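Local coordinates for SusD superfamily protein (PDB 3NQP) that probably binds sugars or glycans at the outer membrane of Bacteroides fragilis, helping in their capture for uptake, at residues Y127-Y132 with E165-I170; R133-V138 with W494-T499; M158-P163 with P505-T510. One frame throughout, in Å; residues are numbered along the deposited sequence.

Contact 1 of 3, residues Y127-Y132 with E165-I170; sequences YYFDLY and EVMTQI
Y128, F129 and Y132 of helix 110-135 meet V166, M167 and I170 of helix 163-181 in a buried antiparallel helix pair. The axes of the two short segments approach to 9.6 Å, and their N-to-C directions differ by 156°. Nearest CA pairs Y128/I170 and Y132/V166 advance four residues on each side, which is the evidence that successive turns are matched in opposite order.

The selenomethionine M167 makes a Met-aromatic contact, its SE 5.1 Å from the centroid of the Y132 ring. Its chain bends at chi2 and chi3 and crosses the Y132 side chain at about a right angle, setting CE over the middle of one ring face, 3.5 Å from the Y132 centroid and 12° off the normal: a CH-pi contact. Y132 CG is anti to the backbone N (chi1 173°), beside the carbonyl carbon. M167 CE also lies 4.0 Å from F129 CD1, and these two side chains run side by side.

I170 works closer to the helix backbone. Its CD1 lies 3.5 Å from F129 CA and equally near Y128 O, and its CG1 packs 3.6 Å from Y128 CB. V166 fills the next turn, CG1 standing 4.1 Å from Y132 CB. No hydrogen bond joins the segments; the Y128 hydroxyl is bonded to R141 O. L206 and V210 of helix 200-216 touch F129, and V210 also touches M167, so a third helix closes this side. Such side-by-side antiparallel helices are characteristic of the helical part of SusD-family proteins, which belong to the TPR clan.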
# COMPACT_ATOMS: atom_id res chain seq x y z
N TYR A 127 -1.96 -12.63 -0.06
CA TYR A 127 -2.45 -12.62 -1.41
C TYR A 127 -3.97 -12.72 -1.43
O TYR A 127 -4.63 -11.98 -2.13
CB TYR A 127 -1.86 -13.78 -2.21
CG TYR A 127 -0.43 -13.58 -2.69
CD1 TYR A 127 -0.07 -12.49 -3.51
CD2 TYR A 127 0.55 -14.49 -2.38
CE1 TYR A 127 1.26 -12.33 -3.98
CE2 TYR A 127 1.87 -14.35 -2.86
CZ TYR A 127 2.22 -13.30 -3.66
OH TYR A 127 3.53 -13.21 -4.12
N TYR A 128 -4.54 -13.62 -0.64
CA TYR A 128 -5.99 -13.75 -0.66
C TYR A 128 -6.73 -12.51 -0.15
O TYR A 128 -7.88 -12.29 -0.52
CB TYR A 128 -6.45 -15.03 0.05
CG TYR A 128 -6.50 -16.23 -0.90
CD1 TYR A 128 -7.43 -16.29 -1.94
CD2 TYR A 128 -5.62 -17.25 -0.77
CE1 TYR A 128 -7.46 -17.37 -2.84
CE2 TYR A 128 -5.66 -18.36 -1.63
CZ TYR A 128 -6.58 -18.42 -2.66
OH TYR A 128 -6.60 -19.53 -3.50
N PHE A 129 -6.09 -11.72 0.71
CA PHE A 129 -6.70 -10.51 1.26
C PHE A 129 -6.73 -9.40 0.19
O PHE A 129 -7.72 -8.65 0.12
CB PHE A 129 -5.97 -10.06 2.53
CG PHE A 129 -6.55 -8.83 3.21
CD1 PHE A 129 -7.90 -8.72 3.47
CD2 PHE A 129 -5.71 -7.79 3.61
CE1 PHE A 129 -8.41 -7.60 4.11
CE2 PHE A 129 -6.20 -6.67 4.24
CZ PHE A 129 -7.58 -6.57 4.51
N ASP A 130 -5.70 -9.29 -0.64
CA ASP A 130 -5.78 -8.43 -1.84
C ASP A 130 -6.94 -8.92 -2.74
O ASP A 130 -7.78 -8.10 -3.19
CB ASP A 130 -4.48 -8.38 -2.61
CG ASP A 130 -3.50 -7.27 -2.11
OD1 ASP A 130 -3.78 -6.62 -1.08
OD2 ASP A 130 -2.45 -7.10 -2.75
N LEU A 131 -7.00 -10.23 -3.02
CA LEU A 131 -8.05 -10.75 -3.89
C LEU A 131 -9.44 -10.46 -3.30
O LEU A 131 -10.36 -10.07 -4.01
CB LEU A 131 -7.86 -12.25 -4.18
CG LEU A 131 -6.66 -12.58 -5.09
CD1 LEU A 131 -6.49 -14.05 -5.15
CD2 LEU A 131 -6.77 -12.03 -6.51
N TYR A 132 -9.58 -10.60 -1.98
CA TYR A 132 -10.89 -10.30 -1.32
C TYR A 132 -11.27 -8.83 -1.42
O TYR A 132 -12.41 -8.50 -1.68
CB TYR A 132 -10.84 -10.75 0.14
CG TYR A 132 -11.98 -10.39 1.04
CD1 TYR A 132 -12.07 -9.15 1.62
CD2 TYR A 132 -13.01 -11.32 1.30
CE1 TYR A 132 -13.09 -8.81 2.46
CE2 TYR A 132 -14.06 -11.02 2.18
CZ TYR A 132 -14.09 -9.75 2.76
OH TYR A 132 -15.09 -9.39 3.63
N GLU A 165 -16.47 -17.23 2.56
CA GLU A 165 -15.63 -18.42 2.45
C GLU A 165 -14.15 -18.03 2.28
O GLU A 165 -13.29 -18.66 2.89
CB GLU A 165 -16.04 -19.31 1.29
CG GLU A 165 -17.40 -19.99 1.52
CD GLU A 165 -17.92 -20.70 0.28
OE1 GLU A 165 -17.85 -20.19 -0.83
OE2 GLU A 165 -18.44 -21.80 0.44
N VAL A 166 -13.88 -17.01 1.45
CA VAL A 166 -12.49 -16.52 1.22
C VAL A 166 -11.90 -15.98 2.53
O VAL A 166 -10.73 -16.27 2.89
CB VAL A 166 -12.44 -15.46 0.10
CG1 VAL A 166 -11.06 -14.84 -0.02
CG2 VAL A 166 -12.88 -16.10 -1.26
N MSE A 167 -12.70 -15.19 3.26
CA MSE A 167 -12.22 -14.59 4.53
C MSE A 167 -12.04 -15.66 5.61
O MSE A 167 -11.15 -15.56 6.45
CB MSE A 167 -13.19 -13.54 5.05
CG MSE A 167 -12.65 -12.76 6.25
SE MSE A 167 -10.87 -12.00 6.09
CE MSE A 167 -11.20 -10.56 4.87
N THR A 168 -12.89 -16.66 5.61
CA THR A 168 -12.68 -17.78 6.54
C THR A 168 -11.28 -18.37 6.33
O THR A 168 -10.56 -18.64 7.31
CB THR A 168 -13.80 -18.81 6.42
OG1 THR A 168 -15.00 -18.16 6.86
CG2 THR A 168 -13.55 -20.05 7.27
N GLN A 169 -10.87 -18.51 5.08
CA GLN A 169 -9.60 -19.09 4.74
C GLN A 169 -8.46 -18.17 5.11
O GLN A 169 -7.43 -18.62 5.63
CB GLN A 169 -9.50 -19.36 3.25
CG GLN A 169 -8.17 -20.05 2.86
CD GLN A 169 -7.99 -21.40 3.51
OE1 GLN A 169 -8.94 -22.16 3.66
NE2 GLN A 169 -6.75 -21.72 3.90
N ILE A 170 -8.65 -16.89 4.79
CA ILE A 170 -7.65 -15.89 5.14
C ILE A 170 -7.38 -15.97 6.66
O ILE A 170 -6.25 -16.01 7.10
CB ILE A 170 -8.11 -14.48 4.76
CG1 ILE A 170 -8.04 -14.27 3.24
CG2 ILE A 170 -7.25 -13.47 5.42
CD1 ILE A 170 -8.74 -12.94 2.79

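Contact 2 of 3, residues R133-V138 with W494-T499; sequences RIYGGV and WPIEKT
I134 O, in the last turn of helix 110-135, accepts the backbone N-H of W494, the one direct hydrogen bond between the segments. The N to O distance is 2.8 Å and the N-H...O angle 160°. Here the chain leaves the helix: G136 follows with positive phi.

Apolar and CH-pi contacts centre on I134. Its CG2 lies over one face of the indole, 3.7 Å from the centroid of the five-membered ring of W494 and 3.4 Å from W494 CG. With chi2 at -70°, CD1 turns over the same ring system, offset toward the rim and 3.5 Å from W494 NE1. On its other flank CG2 sits above the centre of the Y135 ring, so this methyl is held between two aromatic groups.

In the SusD fold the contact joins the end of a helix in the N-terminal family region to the loop of the C-terminal SusD region that leads into helix 498-503. That loop passes along the Y135 ring: W494 O comes within 3.5 Å of Y135 CD1, and I496 CG2 within 3.8 Å of Y135 CE1; the I496 and Y135 side chains cross obliquely. F85 meets Y135 edge-to-face.

Water mediates the remaining polar link. One molecule, near the plane of the Y135 ring, lies 2.8 Å from Y135 OH and donates to P495 O at 2.7 Å.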
# COMPACT_ATOMS: atom_id res chain seq x y z
N ARG A 133 -10.31 -7.93 -1.19
CA ARG A 133 -10.61 -6.51 -1.26
C ARG A 133 -10.89 -6.00 -2.68
O ARG A 133 -11.63 -5.04 -2.88
CB ARG A 133 -9.49 -5.71 -0.62
CG ARG A 133 -9.42 -5.96 0.89
CD ARG A 133 -8.38 -5.06 1.56
NE ARG A 133 -7.05 -5.42 1.17
CZ ARG A 133 -5.96 -4.82 1.60
NH1 ARG A 133 -6.03 -3.83 2.48
NH2 ARG A 133 -4.79 -5.25 1.18
N ILE A 134 -10.25 -6.63 -3.66
CA ILE A 134 -10.42 -6.24 -5.05
C ILE A 134 -11.66 -6.90 -5.65
O ILE A 134 -12.43 -6.24 -6.28
CB ILE A 134 -9.18 -6.63 -5.88
CG1 ILE A 134 -7.97 -5.81 -5.43
CG2 ILE A 134 -9.41 -6.51 -7.44
CD1 ILE A 134 -8.04 -4.34 -5.80
N TYR A 135 -11.84 -8.20 -5.43
CA TYR A 135 -12.88 -8.98 -6.13
C TYR A 135 -14.00 -9.49 -5.24
O TYR A 135 -15.04 -9.88 -5.77
CB TYR A 135 -12.25 -10.20 -6.81
CG TYR A 135 -11.27 -9.85 -7.89
CD1 TYR A 135 -11.69 -9.35 -9.10
CD2 TYR A 135 -9.89 -10.00 -7.69
CE1 TYR A 135 -10.79 -8.98 -10.08
CE2 TYR A 135 -8.99 -9.65 -8.67
CZ TYR A 135 -9.43 -9.15 -9.87
OH TYR A 135 -8.54 -8.81 -10.85
N GLY A 136 -13.79 -9.54 -3.92
CA GLY A 136 -14.74 -10.20 -3.03
C GLY A 136 -14.55 -11.71 -3.08
O GLY A 136 -13.52 -12.24 -2.65
N GLY A 137 -15.52 -12.41 -3.64
CA GLY A 137 -15.36 -13.81 -3.90
C GLY A 137 -14.43 -14.11 -5.07
O GLY A 137 -14.48 -13.44 -6.09
N VAL A 138 -13.57 -15.11 -4.88
CA VAL A 138 -12.63 -15.60 -5.89
C VAL A 138 -12.49 -17.11 -5.73
O VAL A 138 -12.85 -17.65 -4.67
CB VAL A 138 -11.21 -14.99 -5.73
CG1 VAL A 138 -11.21 -13.44 -5.99
CG2 VAL A 138 -10.59 -15.39 -4.38
N TRP A 494 -13.94 -5.06 -8.32
CA TRP A 494 -13.45 -5.02 -9.69
C TRP A 494 -14.04 -6.14 -10.55
O TRP A 494 -14.33 -7.26 -10.06
CB TRP A 494 -11.93 -5.10 -9.69
CG TRP A 494 -11.18 -3.99 -8.99
CD1 TRP A 494 -11.49 -3.41 -7.80
CD2 TRP A 494 -9.95 -3.42 -9.43
NE1 TRP A 494 -10.51 -2.47 -7.47
CE2 TRP A 494 -9.56 -2.48 -8.46
CE3 TRP A 494 -9.12 -3.62 -10.55
CZ2 TRP A 494 -8.37 -1.73 -8.57
CZ3 TRP A 494 -7.96 -2.86 -10.67
CH2 TRP A 494 -7.59 -1.94 -9.69
N PRO A 495 -14.31 -5.83 -11.83
CA PRO A 495 -14.88 -6.89 -12.67
C PRO A 495 -13.79 -7.79 -13.24
O PRO A 495 -12.61 -7.48 -13.15
CB PRO A 495 -15.52 -6.09 -13.79
CG PRO A 495 -14.58 -4.89 -13.97
CD PRO A 495 -14.00 -4.62 -12.61
N ILE A 496 -14.20 -8.92 -13.80
CA ILE A 496 -13.28 -9.75 -14.56
C ILE A 496 -13.62 -9.67 -16.07
O ILE A 496 -14.77 -9.34 -16.46
CB ILE A 496 -13.22 -11.16 -13.99
CG1 ILE A 496 -14.56 -11.85 -14.10
CG2 ILE A 496 -12.76 -11.14 -12.47
CD1 ILE A 496 -14.46 -13.33 -13.77
N GLU A 497 -12.63 -10.00 -16.89
CA GLU A 497 -12.67 -9.86 -18.35
C GLU A 497 -13.70 -10.79 -18.99
O GLU A 497 -13.76 -11.97 -18.65
CB GLU A 497 -11.34 -10.29 -19.05
CG GLU A 497 -10.06 -9.80 -18.59
CD GLU A 497 -9.52 -10.63 -17.46
OE1 GLU A 497 -10.02 -10.39 -16.36
OE2 GLU A 497 -8.64 -11.49 -17.65
N LYS A 498 -14.41 -10.25 -19.98
CA LYS A 498 -15.32 -11.00 -20.83
C LYS A 498 -14.63 -12.22 -21.42
O LYS A 498 -15.23 -13.27 -21.48
CB LYS A 498 -15.80 -10.10 -22.00
CG LYS A 498 -16.93 -10.68 -22.87
CD LYS A 498 -17.23 -9.79 -24.11
CE LYS A 498 -18.47 -10.29 -24.93
NZ LYS A 498 -19.80 -9.98 -24.25
N THR A 499 -13.39 -12.08 -21.89
CA THR A 499 -12.71 -13.21 -22.54
C THR A 499 -12.57 -14.37 -21.58
O THR A 499 -12.82 -15.52 -21.96
CB THR A 499 -11.30 -12.84 -23.10
OG1 THR A 499 -10.60 -12.06 -22.13
CG2 THR A 499 -11.42 -12.08 -24.39
O HOH W 1 -9.87 -7.58 -13.00

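Contact 3 of 3, residues M158-P163 with P505-T510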
# COMPACT_ATOMS: atom_id res chain seq x y z
N MSE A 158 -12.58 -23.52 -11.87
CA MSE A 158 -13.12 -23.52 -10.52
C MSE A 158 -14.02 -22.29 -10.33
O MSE A 158 -13.68 -21.20 -10.77
CB MSE A 158 -11.97 -23.48 -9.51
CG MSE A 158 -12.39 -23.67 -8.09
SE MSE A 158 -10.83 -23.60 -6.95
CE MSE A 158 -9.66 -24.55 -8.10
N ALA A 159 -15.16 -22.49 -9.67
CA ALA A 159 -16.09 -21.42 -9.35
C ALA A 159 -15.47 -20.48 -8.28
O ALA A 159 -14.66 -20.91 -7.46
CB ALA A 159 -17.44 -22.03 -8.83
N ARG A 160 -15.89 -19.22 -8.30
CA ARG A 160 -15.57 -18.29 -7.25
C ARG A 160 -16.24 -18.72 -5.95
O ARG A 160 -17.42 -18.94 -5.93
CB ARG A 160 -16.02 -16.89 -7.63
CG ARG A 160 -15.37 -16.42 -8.91
CD ARG A 160 -15.93 -15.10 -9.44
NE ARG A 160 -15.66 -13.95 -8.60
CZ ARG A 160 -15.71 -12.69 -9.03
NH1 ARG A 160 -16.02 -12.40 -10.28
NH2 ARG A 160 -15.46 -11.70 -8.20
N SER A 161 -15.49 -18.81 -4.86
CA SER A 161 -16.09 -19.00 -3.53
C SER A 161 -16.65 -17.66 -3.06
O SER A 161 -16.25 -16.62 -3.59
CB SER A 161 -15.08 -19.49 -2.52
OG SER A 161 -14.71 -20.82 -2.78
N THR A 162 -17.55 -17.67 -2.07
CA THR A 162 -18.14 -16.41 -1.59
C THR A 162 -17.12 -15.58 -0.77
O THR A 162 -16.11 -16.13 -0.26
CB THR A 162 -19.34 -16.65 -0.71
OG1 THR A 162 -18.90 -17.21 0.52
CG2 THR A 162 -20.44 -17.63 -1.41
N PRO A 163 -17.36 -14.26 -0.62
CA PRO A 163 -16.45 -13.49 0.24
C PRO A 163 -16.26 -14.10 1.65
O PRO A 163 -15.12 -14.21 2.14
CB PRO A 163 -17.14 -12.14 0.37
CG PRO A 163 -17.82 -11.99 -0.94
CD PRO A 163 -18.36 -13.40 -1.27
N PRO A 505 -16.42 -21.35 -18.04
CA PRO A 505 -17.83 -21.28 -17.64
C PRO A 505 -18.10 -21.51 -16.14
O PRO A 505 -19.24 -21.32 -15.72
CB PRO A 505 -18.50 -22.38 -18.49
CG PRO A 505 -17.41 -23.26 -18.94
CD PRO A 505 -16.09 -22.59 -18.76
N ALA A 506 -17.10 -21.87 -15.33
CA ALA A 506 -17.24 -21.84 -13.86
C ALA A 506 -17.34 -20.42 -13.27
O ALA A 506 -17.99 -20.23 -12.25
CB ALA A 506 -16.07 -22.58 -13.17
N LEU A 507 -16.70 -19.46 -13.91
CA LEU A 507 -16.63 -18.11 -13.42
C LEU A 507 -17.87 -17.33 -13.72
O LEU A 507 -18.45 -17.44 -14.81
CB LEU A 507 -15.44 -17.37 -14.03
CG LEU A 507 -14.05 -17.89 -13.67
CD1 LEU A 507 -12.98 -17.03 -14.42
CD2 LEU A 507 -13.84 -17.86 -12.17
N GLU A 508 -18.29 -16.56 -12.74
CA GLU A 508 -19.30 -15.54 -12.92
C GLU A 508 -18.68 -14.16 -12.74
O GLU A 508 -17.71 -13.99 -12.03
CB GLU A 508 -20.47 -15.77 -11.94
CG GLU A 508 -21.36 -16.94 -12.40
CD GLU A 508 -22.45 -17.32 -11.42
OE1 GLU A 508 -22.53 -16.73 -10.32
OE2 GLU A 508 -23.24 -18.24 -11.76
N GLN A 509 -19.29 -13.18 -13.39
CA GLN A 509 -18.94 -11.80 -13.24
C GLN A 509 -19.06 -11.36 -11.77
O GLN A 509 -19.81 -11.92 -10.98
CB GLN A 509 -19.81 -10.90 -14.13
CG GLN A 509 -19.35 -9.41 -14.15
CD GLN A 509 -17.90 -9.25 -14.55
OE1 GLN A 509 -17.02 -9.11 -13.70
NE2 GLN A 509 -17.64 -9.27 -15.83
N THR A 510 -18.22 -10.38 -11.40
CA THR A 510 -18.34 -9.77 -10.08
C THR A 510 -19.74 -9.15 -9.98
O THR A 510 -20.23 -8.57 -10.97
CB THR A 510 -17.21 -8.71 -9.91
OG1 THR A 510 -15.95 -9.37 -10.16
CG2 THR A 510 -17.25 -8.08 -8.51
O HOH W 2 -17.95 -18.32 -10.18
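R160 reaches across to T510 and E508 with its guanidinium end-on. NH1 and NH2 both donate to T510 OG1, at 3.0 Å and 3.1 Å, and the oxygen lies in the guanidinium plane, at its edge. NH1 has a second acceptor, E508 O, 2.9 Å away; this oxygen is tilted 23° from the guanidinium plane, while NH1 itself lies in the plane of the E508 carbonyl. The side chain is bent at chi3 (67°), which turns NE into bonding range of G137 O. With NE, NH1 and NH2 all engaged, rotation of the group is restricted.

T510 holds OG1 beside its own backbone N, anti to the carbonyl carbon; besides taking the two arginine bonds, this hydroxyl is bonded to W494 O. Q509 CG is anti to N, and the bend at chi2 (56°) turns CD back, where OE1 accepts T510 N at 2.9 Å; that donor comes in from the side of the C=O, tilted from the carbonyl plane. The same OE1 receives I496 N.

This loop-to-loop contact, partly buried, lays the connection into helix 163-181, in the N-terminal SusD-like region, against the chain after helix 498-503, late in the SusD family region.

Van der Waals contacts lie nearer the other end. L507 crosses R160 at about a right angle, its CD2 3.9 Å from R160 CG. The A506 methyl rests against the M158 backbone, A506 CB 3.5 Å from M158 C. One water accepts from R160 N at 2.9 Å and from E508 N, and donates to A506 O.

How the contacts relate
From the N terminus, the chain runs through helix 110-135, which supplies 127-132 and, at its end, 133-138, then through 158-163 into helix 163-181. Contact 1 closes this short loop, with 32 residues between its segments. Contacts 2 and 3 close far longer ones, returning after more than 340 residues at 494-499 and 505-510. First segments and second segments follow in the same order, so all three contacts cross one another and none nests. V138 packs on Y128 and L131, connecting contacts 1 and 2; P163 O on Y132 and S161 O on V166 connect 1 and 3; G137 with R160 and W494 with T510 join 2 and 3. The C-terminal segments thus meet the end of helix 110-135 and the loop before helix 163-181.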